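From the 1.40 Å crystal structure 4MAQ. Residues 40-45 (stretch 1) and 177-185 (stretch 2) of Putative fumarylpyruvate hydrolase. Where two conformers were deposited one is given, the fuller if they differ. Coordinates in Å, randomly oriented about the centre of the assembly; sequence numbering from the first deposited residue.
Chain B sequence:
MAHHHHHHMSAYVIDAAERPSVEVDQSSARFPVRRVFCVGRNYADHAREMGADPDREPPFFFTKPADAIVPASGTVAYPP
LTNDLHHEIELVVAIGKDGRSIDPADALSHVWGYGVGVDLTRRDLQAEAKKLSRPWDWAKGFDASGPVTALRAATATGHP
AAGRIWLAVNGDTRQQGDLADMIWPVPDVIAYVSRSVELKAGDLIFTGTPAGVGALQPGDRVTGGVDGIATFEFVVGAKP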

# COMPACT_ATOMS: atom_id res chain seq x y z
N GLY B 40 10.61 -4.16 -9.72
CA GLY B 40 11.76 -3.39 -10.03
C GLY B 40 12.29 -3.94 -11.34
O GLY B 40 11.68 -4.73 -12.05
N ARG B 41 13.48 -3.51 -11.63
CA ARG B 41 14.09 -3.60 -12.96
C ARG B 41 13.88 -4.98 -13.59
O ARG B 41 14.45 -5.97 -13.14
CB ARG B 41 15.59 -3.30 -12.86
N ASN B 42 13.07 -5.03 -14.65
CA ASN B 42 12.68 -6.30 -15.25
C ASN B 42 12.76 -6.35 -16.77
O ASN B 42 12.16 -7.23 -17.38
CB ASN B 42 11.27 -6.71 -14.77
CG ASN B 42 10.99 -8.18 -15.01
OD1 ASN B 42 11.88 -9.02 -14.80
ND2 ASN B 42 9.75 -8.51 -15.41
N TYR B 43 13.48 -5.42 -17.39
CA TYR B 43 13.72 -5.48 -18.84
C TYR B 43 15.18 -5.44 -19.15
O TYR B 43 15.95 -4.70 -18.52
CB TYR B 43 13.02 -4.32 -19.58
CG TYR B 43 11.57 -4.57 -19.91
CD1 TYR B 43 10.62 -4.72 -18.91
CD2 TYR B 43 11.14 -4.66 -21.24
CE1 TYR B 43 9.29 -4.97 -19.20
CE2 TYR B 43 9.81 -4.90 -21.55
CZ TYR B 43 8.89 -5.07 -20.53
OH TYR B 43 7.57 -5.28 -20.86
N ALA B 44 15.57 -6.23 -20.15
CA ALA B 44 16.94 -6.24 -20.62
C ALA B 44 17.02 -5.78 -22.08
O ALA B 44 16.00 -5.57 -22.72
CB ALA B 44 17.53 -7.63 -20.46
N ASP B 45 18.25 -5.62 -22.57
CA ASP B 45 18.52 -5.22 -23.96
C ASP B 45 18.30 -6.37 -24.93
O ASP B 45 17.51 -6.25 -25.86
CB ASP B 45 19.95 -4.70 -24.09
N GLY B 177 10.06 -0.81 -26.44
CA GLY B 177 10.70 -2.08 -26.27
C GLY B 177 9.76 -3.19 -26.68
O GLY B 177 8.77 -2.97 -27.38
N ASP B 178 10.09 -4.41 -26.25
CA ASP B 178 9.27 -5.56 -26.60
C ASP B 178 9.04 -6.38 -25.35
O ASP B 178 9.95 -6.53 -24.53
CB ASP B 178 9.94 -6.41 -27.69
CG ASP B 178 8.97 -7.39 -28.32
OD1 ASP B 178 8.70 -8.44 -27.69
OD2 ASP B 178 8.47 -7.12 -29.43
N LEU B 179 7.82 -6.90 -25.17
CA LEU B 179 7.51 -7.74 -24.02
C LEU B 179 8.47 -8.91 -23.87
O LEU B 179 8.69 -9.39 -22.76
CB LEU B 179 6.08 -8.29 -24.10
CG LEU B 179 4.92 -7.31 -24.14
CD1 LEU B 179 3.65 -8.13 -24.24
CD2 LEU B 179 4.93 -6.39 -22.90
N ALA B 180 9.04 -9.37 -24.98
CA ALA B 180 9.95 -10.51 -24.97
C ALA B 180 11.23 -10.21 -24.21
O ALA B 180 11.99 -11.14 -23.89
CB ALA B 180 10.28 -10.95 -26.38
N ASP B 181 11.49 -8.94 -23.93
CA ASP B 181 12.71 -8.57 -23.26
C ASP B 181 12.61 -8.56 -21.74
O ASP B 181 13.59 -8.23 -21.05
CB ASP B 181 13.25 -7.28 -23.84
CG ASP B 181 13.76 -7.48 -25.25
OD1 ASP B 181 14.45 -8.49 -25.54
OD2 ASP B 181 13.46 -6.65 -26.10
N MET B 182 11.45 -8.95 -21.22
CA MET B 182 11.32 -9.14 -19.77
C MET B 182 12.38 -10.10 -19.25
O MET B 182 12.64 -11.15 -19.85
CB MET B 182 9.96 -9.70 -19.43
CG MET B 182 8.86 -8.70 -19.46
SD MET B 182 7.37 -9.57 -18.98
CE MET B 182 6.18 -8.37 -19.52
N ILE B 183 12.98 -9.76 -18.10
CA ILE B 183 14.02 -10.60 -17.50
C ILE B 183 13.33 -11.81 -16.87
O ILE B 183 13.66 -12.95 -17.21
CB ILE B 183 14.87 -9.81 -16.48
CG1 ILE B 183 15.66 -8.72 -17.21
CG2 ILE B 183 15.80 -10.76 -15.73
CD1 ILE B 183 16.36 -7.73 -16.31
N TRP B 184 12.36 -11.55 -15.98
CA TRP B 184 11.49 -12.59 -15.46
C TRP B 184 10.14 -12.49 -16.15
O TRP B 184 9.49 -11.47 -16.03
CB TRP B 184 11.32 -12.41 -13.95
CG TRP B 184 12.57 -12.75 -13.18
CD1 TRP B 184 13.48 -11.87 -12.63
CD2 TRP B 184 13.08 -14.06 -12.91
NE1 TRP B 184 14.51 -12.57 -12.02
CE2 TRP B 184 14.28 -13.91 -12.17
CE3 TRP B 184 12.62 -15.36 -13.21
CZ2 TRP B 184 15.03 -15.02 -11.72
CZ3 TRP B 184 13.35 -16.45 -12.76
CH2 TRP B 184 14.56 -16.27 -12.03
N PRO B 185 9.72 -13.55 -16.85
CA PRO B 185 8.42 -13.51 -17.49
C PRO B 185 7.27 -13.48 -16.49
O PRO B 185 7.45 -13.74 -15.30
CB PRO B 185 8.35 -14.79 -18.32
CG PRO B 185 9.50 -15.63 -17.91
CD PRO B 185 10.46 -14.80 -17.11

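Four hydrogen bonds join these two stretches, in which no two touching residues are fewer than 135 positions apart in sequence, and every one of them uses backbone atoms of residues 181-184. Two are purely backbone. Ile-183 N donates to Asn-42 O (2.8 Å) and Ala-44 N donates to Asp-181 O (3.0 Å), both nearly straight. They flank Tyr-43 and Met-182, whose CA atoms are 4.5 Å apart, and so form a single beta bridge. Each carbonyl also receives a CA-H...O contact: Met-182 CA lies 3.2 Å from Asn-42 O, and Tyr-43 CA lies 3.5 Å from Asp-181 O.

Asn-42 extends this pairing with its side chain. In the t rotamer its amide reaches the backbone of Trp-184 and meets both polar groups there: Trp-184 N donates to Asn-42 OD1 (2.8 Å), and Asn-42 ND2 donates to Trp-184 O (3.0 Å). An asparagine suits this buried place because its amide carries an acceptor and a donor side by side, matching a peptide NH and CO of one residue. ND2 is also hydrogen-bonded elsewhere in the structure.

Tyr-43 has the most area covered by the other stretch, 101 Å². Its CA-to-CB bond points away from stretch 2, yet the ring, with chi1 near -85°, comes back over it. Met-182 N lies over one face, Tyr-43 CE1 packs 3.8 Å from Met-182 CG, and Tyr-43 OH lies 3.5 Å from Leu-179 CD2. A long, flat aromatic can cover both backbone and aliphatic groups in this way. The small, exposed Ala-44 rests its CB 3.9 Å from Ile-183 CG1.

Stretch 2 also braces its own turn. Asp-181 N donates to Asp-178 O (2.9 Å) and Ala-180 N to Asp-178 OD1 (2.9 Å), so the Asp-178 carboxylate satisfies an amide in the 3-10 segment that leads to the bridge.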